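Local atomic coordinates of cellulosomal scaffoldin (Acetivibrio cellulolyticus, PDB entry 4WI0), a protein that forms part of the cellulosome as a scaffoldin, its X-module and dockerin pairing with a type II cohesin, while the whole protein probably also cleaves beta-1,4-glucosidic bonds in cellulose. Residues B[116-119]-B[124-127]; B[26-31]-B[43-48]. The protein carries 1 engineered substitution. One frame throughout, in Å; residues are numbered along the deposited sequence.

The two contacts belong to different halves of this C-terminal piece of the scaffoldin. Contact 2 comes first along the chain and lies inside the beta sandwich of the X-module, where strand 27-31 of one sheet packs against strand 44-50 of the other. Contact 1 follows much later, in the dockerin, between strand 118-119 and the loop that runs on toward a calcium site. Their centres are 31 Å apart, on opposite sides of the chain's centre, and about 13 Å separates their nearest atoms. They share neither sheet nor helix: contact 2 belongs to an apolar sandwich core, contact 1 to the metal-organised part that also reaches the partner protein.

Contact 1 (B[116-119]-B[124-127]); sequences FNTS and KYQV
Tyr125 lies against the backbone of Ser119, from its CB to the CE2 side of its ring. Its CB starts the contact 3.2 Å from Ser119 O and also reaches Thr118 OG1, at 3.8 Å. With CG anti to the backbone N (chi1 171°), the ring is carried alongside the Ser119 carbonyl. CG stays beside that group, 3.5 Å from Ser119 O. CD2 comes 3.5 Å from Ser119 C, and CE2 is drawing off from that carbon, at 4.1 Å. The peptide group thus meets the ring obliquely, while Thr118 OG1 sits at the ring edge, near its plane. At the tip, OH leaves the contact and hydrogen-bonds to OD2 of Asp130, a ligand of a bound calcium ion.

Thr118 approaches from the strand. Its OG1, set between the backbone N and the carbonyl carbon (chi1 56°), is hydrogen-bonded to the carbonyl of Ala115 and meets Tyr125 only by packing. The methyl CG2 lies loosely beside Lys124, 4.3 Å from Lys124 CB. The backbone is fastened separately: Asn117 and Thr118 together face Ile137 in a G1 beta bulge, in the short two-stranded sheet with 136-137, and Ser119 N bonds to the carboxylate of Asp122. Asn117 also makes a weak hydrogen bond to a polar side chain of the other protein in the complex.

Between the two segments there is van der Waals contact alone, and the polar groups of Thr118 and Tyr125 find their partners outside it. One side of the ring rests by the Ser119 peptide while its hydroxyl hydrogen-bonds a metal ligand, making Tyr125 a second-shell residue of the calcium site, consistent with a dockerin whose loops are ordered by calcium.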
ATOM      1  N   PHE B 116       0.936   8.322  -7.018  1.00 21.31           N
ATOM      2  CA  PHE B 116       1.778   7.503  -6.157  1.00 20.18           C
ATOM      3  C   PHE B 116       2.948   8.295  -5.574  1.00 19.96           C
ATOM      4  O   PHE B 116       3.569   9.101  -6.259  1.00 20.26           O
ATOM      5  CB  PHE B 116       2.327   6.292  -6.901  1.00 20.02           C
ATOM      6  CG  PHE B 116       2.937   5.254  -5.998  1.00 19.82           C
ATOM      7  CD1 PHE B 116       2.130   4.453  -5.197  1.00 19.49           C
ATOM      8  CD2 PHE B 116       4.317   5.072  -5.944  1.00 20.58           C
ATOM      9  CE1 PHE B 116       2.684   3.494  -4.359  1.00 19.09           C
ATOM     10  CE2 PHE B 116       4.873   4.114  -5.104  1.00 20.56           C
ATOM     11  CZ  PHE B 116       4.054   3.326  -4.312  1.00 19.88           C
ATOM     12  N   ASN B 117       3.242   8.020  -4.309  1.00 19.31           N
ATOM     13  CA  ASN B 117       4.312   8.694  -3.570  1.00 19.62           C
ATOM     14  C   ASN B 117       4.077  10.194  -3.409  1.00 20.57           C
ATOM     15  O   ASN B 117       4.944  11.003  -3.718  1.00 21.22           O
ATOM     16  CB  ASN B 117       5.689   8.429  -4.199  1.00 19.66           C
ATOM     17  CG  ASN B 117       6.839   8.778  -3.258  1.00 20.16           C
ATOM     18  OD1 ASN B 117       7.834   9.407  -3.651  1.00 20.75           O
ATOM     19  ND2 ASN B 117       6.710   8.369  -2.012  1.00 19.81           N
ATOM     20  N   THR B 118       2.897  10.557  -2.917  1.00 20.84           N
ATOM     21  CA  THR B 118       2.594  11.953  -2.610  1.00 22.25           C
ATOM     22  C   THR B 118       2.062  12.054  -1.199  1.00 22.54           C
ATOM     23  O   THR B 118       1.590  11.070  -0.640  1.00 21.71           O
ATOM     24  CB  THR B 118       1.548  12.550  -3.577  1.00 22.61           C
ATOM     25  OG1 THR B 118       0.364  11.748  -3.551  1.00 21.61           O
ATOM     26  CG2 THR B 118       2.092  12.610  -5.004  1.00 22.84           C
ATOM     27  N   SER B 119       2.164  13.243  -0.618  1.00 24.15           N
ATOM     28  CA  SER B 119       1.522  13.529   0.655  1.00 25.06           C
ATOM     29  C   SER B 119       0.525  14.673   0.474  1.00 26.49           C
ATOM     30  O   SER B 119       0.506  15.339  -0.561  1.00 26.95           O
ATOM     31  CB  SER B 119       2.567  13.861   1.729  1.00 26.08           C
ATOM     32  OG  SER B 119       3.264  15.036   1.396  1.00 27.15           O
ATOM     33  N   LYS B 124      -0.686  17.236  -6.528  1.00 37.33           N
ATOM     34  CA  LYS B 124      -1.079  15.983  -7.180  1.00 36.79           C
ATOM     35  C   LYS B 124      -1.845  15.014  -6.268  1.00 34.36           C
ATOM     36  O   LYS B 124      -2.553  14.133  -6.750  1.00 35.13           O
ATOM     37  CB  LYS B 124       0.162  15.291  -7.745  1.00 36.42           C
ATOM     38  CG  LYS B 124      -0.125  13.995  -8.469  1.00 36.11           C
ATOM     39  CD  LYS B 124       1.104  13.491  -9.197  1.00 37.09           C
ATOM     40  CE  LYS B 124       1.283  14.178 -10.535  1.00 39.13           C
ATOM     41  NZ  LYS B 124       2.442  13.582 -11.248  1.00 40.53           N
ATOM     42  N   TYR B 125      -1.691  15.163  -4.957  1.00 32.76           N
ATOM     43  CA  TYR B 125      -2.398  14.313  -3.999  1.00 30.80           C
ATOM     44  C   TYR B 125      -3.921  14.512  -4.057  1.00 31.21           C
ATOM     45  O   TYR B 125      -4.407  15.636  -4.098  1.00 32.85           O
ATOM     46  CB  TYR B 125      -1.878  14.610  -2.596  1.00 30.07           C
ATOM     47  CG  TYR B 125      -2.630  13.973  -1.451  1.00 28.58           C
ATOM     48  CD1 TYR B 125      -3.804  14.546  -0.957  1.00 28.79           C
ATOM     49  CD2 TYR B 125      -2.140  12.830  -0.820  1.00 27.22           C
ATOM     50  CE1 TYR B 125      -4.481  13.983   0.109  1.00 27.77           C
ATOM     51  CE2 TYR B 125      -2.812  12.262   0.248  1.00 26.59           C
ATOM     52  CZ  TYR B 125      -3.980  12.847   0.708  1.00 26.81           C
ATOM     53  OH  TYR B 125      -4.653  12.298   1.764  1.00 26.43           O
ATOM     54  N   GLN B 126      -4.662  13.409  -4.052  1.00 30.58           N
ATOM     55  CA  GLN B 126      -6.120  13.447  -3.966  1.00 30.65           C
ATOM     56  C   GLN B 126      -6.559  12.588  -2.790  1.00 27.78           C
ATOM     57  O   GLN B 126      -6.258  11.394  -2.743  1.00 27.36           O
ATOM     58  CB  GLN B 126      -6.749  12.916  -5.251  1.00 33.00           C
ATOM     59  CG  GLN B 126      -6.296  13.613  -6.526  1.00 35.42           C
ATOM     60  CD  GLN B 126      -6.686  12.834  -7.777  1.00 36.28           C
ATOM     61  OE1 GLN B 126      -7.715  12.154  -7.804  1.00 36.59           O
ATOM     62  NE2 GLN B 126      -5.859  12.921  -8.816  1.00 37.09           N
ATOM     63  N   VAL B 127      -7.280  13.188  -1.849  1.00 26.63           N
ATOM     64  CA  VAL B 127      -7.651  12.507  -0.606  1.00 25.56           C
ATOM     65  C   VAL B 127      -8.371  11.168  -0.849  1.00 23.53           C
ATOM     66  O   VAL B 127      -8.186  10.220  -0.093  1.00 21.61           O
ATOM     67  CB  VAL B 127      -8.479  13.432   0.327  1.00 26.96           C
ATOM     68  CG1 VAL B 127      -9.868  13.696  -0.236  1.00 27.21           C
ATOM     69  CG2 VAL B 127      -8.562  12.844   1.726  1.00 26.99           C
TER

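Contact 2 (B[26-31]-B[43-48])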
ATOM      1  N   PHE B  26     -20.147   5.351   6.199  1.00 20.71           N
ATOM      2  CA  PHE B  26     -20.767   4.206   5.529  1.00 19.40           C
ATOM      3  C   PHE B  26     -22.289   4.346   5.619  1.00 20.21           C
ATOM      4  O   PHE B  26     -22.834   4.573   6.706  1.00 19.59           O
ATOM      5  CB  PHE B  26     -20.333   2.884   6.163  1.00 18.98           C
ATOM      6  CG  PHE B  26     -18.880   2.545   5.953  1.00 18.07           C
ATOM      7  CD1 PHE B  26     -18.461   1.896   4.800  1.00 17.86           C
ATOM      8  CD2 PHE B  26     -17.935   2.859   6.921  1.00 18.60           C
ATOM      9  CE1 PHE B  26     -17.124   1.584   4.606  1.00 17.37           C
ATOM     10  CE2 PHE B  26     -16.593   2.553   6.734  1.00 18.42           C
ATOM     11  CZ  PHE B  26     -16.188   1.914   5.577  1.00 17.79           C
ATOM     12  N   THR B  27     -22.970   4.228   4.477  1.00 20.28           N
ATOM     13  CA  THR B  27     -24.426   4.314   4.426  1.00 20.54           C
ATOM     14  C   THR B  27     -25.016   2.910   4.432  1.00 19.74           C
ATOM     15  O   THR B  27     -24.675   2.079   3.590  1.00 19.10           O
ATOM     16  CB  THR B  27     -24.897   5.063   3.168  1.00 21.54           C
ATOM     17  OG1 THR B  27     -24.281   6.353   3.126  1.00 22.34           O
ATOM     18  CG2 THR B  27     -26.400   5.225   3.160  1.00 22.32           C
ATOM     19  N   VAL B  28     -25.903   2.657   5.391  1.00 19.74           N
ATOM     20  CA  VAL B  28     -26.520   1.358   5.568  1.00 19.39           C
ATOM     21  C   VAL B  28     -28.002   1.510   5.274  1.00 20.66           C
ATOM     22  O   VAL B  28     -28.689   2.278   5.935  1.00 21.19           O
ATOM     23  CB  VAL B  28     -26.333   0.839   7.009  1.00 18.97           C
ATOM     24  CG1 VAL B  28     -26.936  -0.548   7.166  1.00 18.73           C
ATOM     25  CG2 VAL B  28     -24.859   0.816   7.370  1.00 18.50           C
ATOM     26  N   GLU B  29     -28.473   0.782   4.263  1.00 21.25           N
ATOM     27  CA  GLU B  29     -29.847   0.871   3.784  1.00 22.27           C
ATOM     28  C   GLU B  29     -30.539  -0.455   4.045  1.00 22.18           C
ATOM     29  O   GLU B  29     -29.947  -1.509   3.823  1.00 23.10           O
ATOM     30  CB  GLU B  29     -29.878   1.152   2.269  1.00 23.87           C
ATOM     31  CG  GLU B  29     -31.194   0.736   1.610  1.00 25.32           C
ATOM     32  CD  GLU B  29     -31.325   1.102   0.143  1.00 26.90           C
ATOM     33  OE1 GLU B  29     -30.304   1.192  -0.584  1.00 25.55           O
ATOM     34  OE2 GLU B  29     -32.487   1.266  -0.283  1.00 28.34           O
ATOM     35  N   ILE B  30     -31.793  -0.399   4.488  1.00 22.05           N
ATOM     36  CA  ILE B  30     -32.640  -1.576   4.564  1.00 22.14           C
ATOM     37  C   ILE B  30     -33.472  -1.630   3.277  1.00 22.60           C
ATOM     38  O   ILE B  30     -34.504  -0.969   3.163  1.00 22.71           O
ATOM     39  CB  ILE B  30     -33.538  -1.557   5.812  1.00 22.84           C
ATOM     40  CG1 ILE B  30     -32.664  -1.510   7.072  1.00 22.53           C
ATOM     41  CG2 ILE B  30     -34.457  -2.782   5.837  1.00 22.92           C
ATOM     42  CD1 ILE B  30     -33.435  -1.325   8.347  1.00 23.74           C
ATOM     43  N   VAL B  31     -32.990  -2.412   2.312  1.00 22.15           N
ATOM     44  CA  VAL B  31     -33.587  -2.475   0.977  1.00 22.94           C
ATOM     45  C   VAL B  31     -35.050  -2.873   1.126  1.00 24.22           C
ATOM     46  O   VAL B  31     -35.368  -3.770   1.908  1.00 24.03           O
ATOM     47  CB  VAL B  31     -32.866  -3.494   0.072  1.00 22.76           C
ATOM     48  CG1 VAL B  31     -33.557  -3.602  -1.285  1.00 23.84           C
ATOM     49  CG2 VAL B  31     -31.405  -3.110  -0.119  1.00 22.14           C
ATOM     50  N   GLY B  43     -17.927   3.912  13.839  1.00 20.95           N
ATOM     51  CA  GLY B  43     -18.472   2.943  12.890  1.00 19.27           C
ATOM     52  C   GLY B  43     -19.881   2.488  13.213  1.00 19.06           C
ATOM     53  O   GLY B  43     -20.383   1.539  12.608  1.00 17.58           O
ATOM     54  N   TYR B  44     -20.532   3.169  14.154  1.00 19.93           N
ATOM     55  CA  TYR B  44     -21.844   2.750  14.643  1.00 20.25           C
ATOM     56  C   TYR B  44     -22.994   3.361  13.845  1.00 20.15           C
ATOM     57  O   TYR B  44     -22.989   4.550  13.559  1.00 20.30           O
ATOM     58  CB  TYR B  44     -21.988   3.134  16.116  1.00 21.85           C
ATOM     59  CG  TYR B  44     -23.318   2.759  16.706  1.00 22.36           C
ATOM     60  CD1 TYR B  44     -23.630   1.429  16.974  1.00 22.09           C
ATOM     61  CD2 TYR B  44     -24.263   3.731  16.998  1.00 23.44           C
ATOM     62  CE1 TYR B  44     -24.856   1.078  17.513  1.00 22.98           C
ATOM     63  CE2 TYR B  44     -25.490   3.391  17.543  1.00 24.37           C
ATOM     64  CZ  TYR B  44     -25.781   2.065  17.798  1.00 23.73           C
ATOM     65  OH  TYR B  44     -27.000   1.740  18.329  1.00 24.94           O
ATOM     66  N   PHE B  45     -23.994   2.546  13.509  1.00 20.00           N
ATOM     67  CA  PHE B  45     -25.214   3.040  12.865  1.00 20.45           C
ATOM     68  C   PHE B  45     -26.461   2.584  13.614  1.00 21.19           C
ATOM     69  O   PHE B  45     -26.450   1.539  14.282  1.00 20.97           O
ATOM     70  CB  PHE B  45     -25.316   2.556  11.416  1.00 19.58           C
ATOM     71  CG  PHE B  45     -25.507   1.073  11.283  1.00 18.78           C
ATOM     72  CD1 PHE B  45     -24.413   0.221  11.261  1.00 18.15           C
ATOM     73  CD2 PHE B  45     -26.779   0.530  11.169  1.00 19.00           C
ATOM     74  CE1 PHE B  45     -24.583  -1.148  11.141  1.00 18.04           C
ATOM     75  CE2 PHE B  45     -26.956  -0.839  11.042  1.00 18.35           C
ATOM     76  CZ  PHE B  45     -25.857  -1.678  11.034  1.00 17.78           C
ATOM     77  N   GLU B  46     -27.538   3.348  13.448  1.00 21.88           N
ATOM     78  CA  GLU B  46     -28.810   3.059  14.095  1.00 23.48           C
ATOM     79  C   GLU B  46     -29.968   3.470  13.189  1.00 24.16           C
ATOM     80  O   GLU B  46     -30.066   4.624  12.801  1.00 25.36           O
ATOM     81  CB  GLU B  46     -28.888   3.828  15.408  1.00 25.18           C
ATOM     82  CG  GLU B  46     -29.727   3.176  16.475  1.00 25.94           C
ATOM     83  CD  GLU B  46     -29.707   3.991  17.743  1.00 27.28           C
ATOM     84  OE1 GLU B  46     -28.874   3.697  18.617  1.00 27.72           O
ATOM     85  OE2 GLU B  46     -30.498   4.946  17.833  1.00 28.51           O
ATOM     86  N   ILE B  47     -30.834   2.524  12.849  1.00 24.65           N
ATOM     87  CA  ILE B  47     -32.020   2.818  12.049  1.00 26.05           C
ATOM     88  C   ILE B  47     -33.271   2.471  12.856  1.00 27.55           C
ATOM     89  O   ILE B  47     -33.470   1.317  13.238  1.00 28.63           O
ATOM     90  CB  ILE B  47     -32.026   2.035  10.720  1.00 25.54           C
ATOM     91  CG1 ILE B  47     -30.710   2.248   9.962  1.00 24.90           C
ATOM     92  CG2 ILE B  47     -33.213   2.472   9.867  1.00 26.57           C
ATOM     93  CD1 ILE B  47     -30.436   1.230   8.869  1.00 24.69           C
ATOM     94  N   LYS B  48     -34.116   3.469  13.091  1.00 28.41           N
ATOM     95  CA  LYS B  48     -35.284   3.323  13.947  1.00 30.34           C
ATOM     96  C   LYS B  48     -36.543   3.080  13.131  1.00 30.25           C
ATOM     97  O   LYS B  48     -36.542   3.259  11.918  1.00 29.57           O
ATOM     98  CB  LYS B  48     -35.469   4.587  14.784  1.00 32.84           C
ATOM     99  CG  LYS B  48     -34.286   4.911  15.685  1.00 34.62           C
ATOM    100  CD  LYS B  48     -34.457   6.261  16.361  1.00 37.89           C
ATOM    101  CE  LYS B  48     -33.306   6.549  17.310  1.00 40.20           C
ATOM    102  NZ  LYS B  48     -33.419   7.897  17.936  1.00 43.85           N
TER
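Val28 rests on the ring of Phe45, the tight part of the contact. Its CG2 lies over one face, 4.0 Å from the centroid of the Phe45 ring and 15° off the normal, a CH-pi contact displaced toward the rim. Val28 CG1 touches Phe45 CE2 at 3.9 Å, so both methyls rest on the same face, CG2 toward CD1 and CG1 toward CE2. Phe45 can offer its face because CG stands between the backbone N and the carbonyl carbon (chi1 67°).

At the next inward-facing position, Ile47 extends its CD1 between the two sheets. That methyl comes within 3.6 Å of Val28 O and 4.0 Å of Ile30 CG1. The Ile30 and Ile47 side chains lie alongside one another, running in opposite senses, and Ile30 CD1 meets Ile47 CG2 at 4.1 Å.

The alternate residues belong to the looser side. Thr27 and Glu29 turn their CB atoms away from this layer, and Glu46 and Lys48 are exposed. Here the notable bond stays within one strand: Tyr44 OH donates to Glu46 OE1 at 2.7 Å, using the oxygen's anti lone pair, with OE1 in the plane of the tyrosine ring.

The axes of 27-31 and 44-48 come within 8.6 Å and run in the same general sense, 29° apart, as two layers of a sandwich. Strand 27-31 sits between 34-38 and 53-60 in the four-stranded sheet, while 44-50 borders 2-10 at the margin of the three-stranded one. Ile8 and Leu80 adjoin Phe45, Val57 and Tyr55 adjoin Val28 and Ile30, and Ile47 reaches across to Ala37.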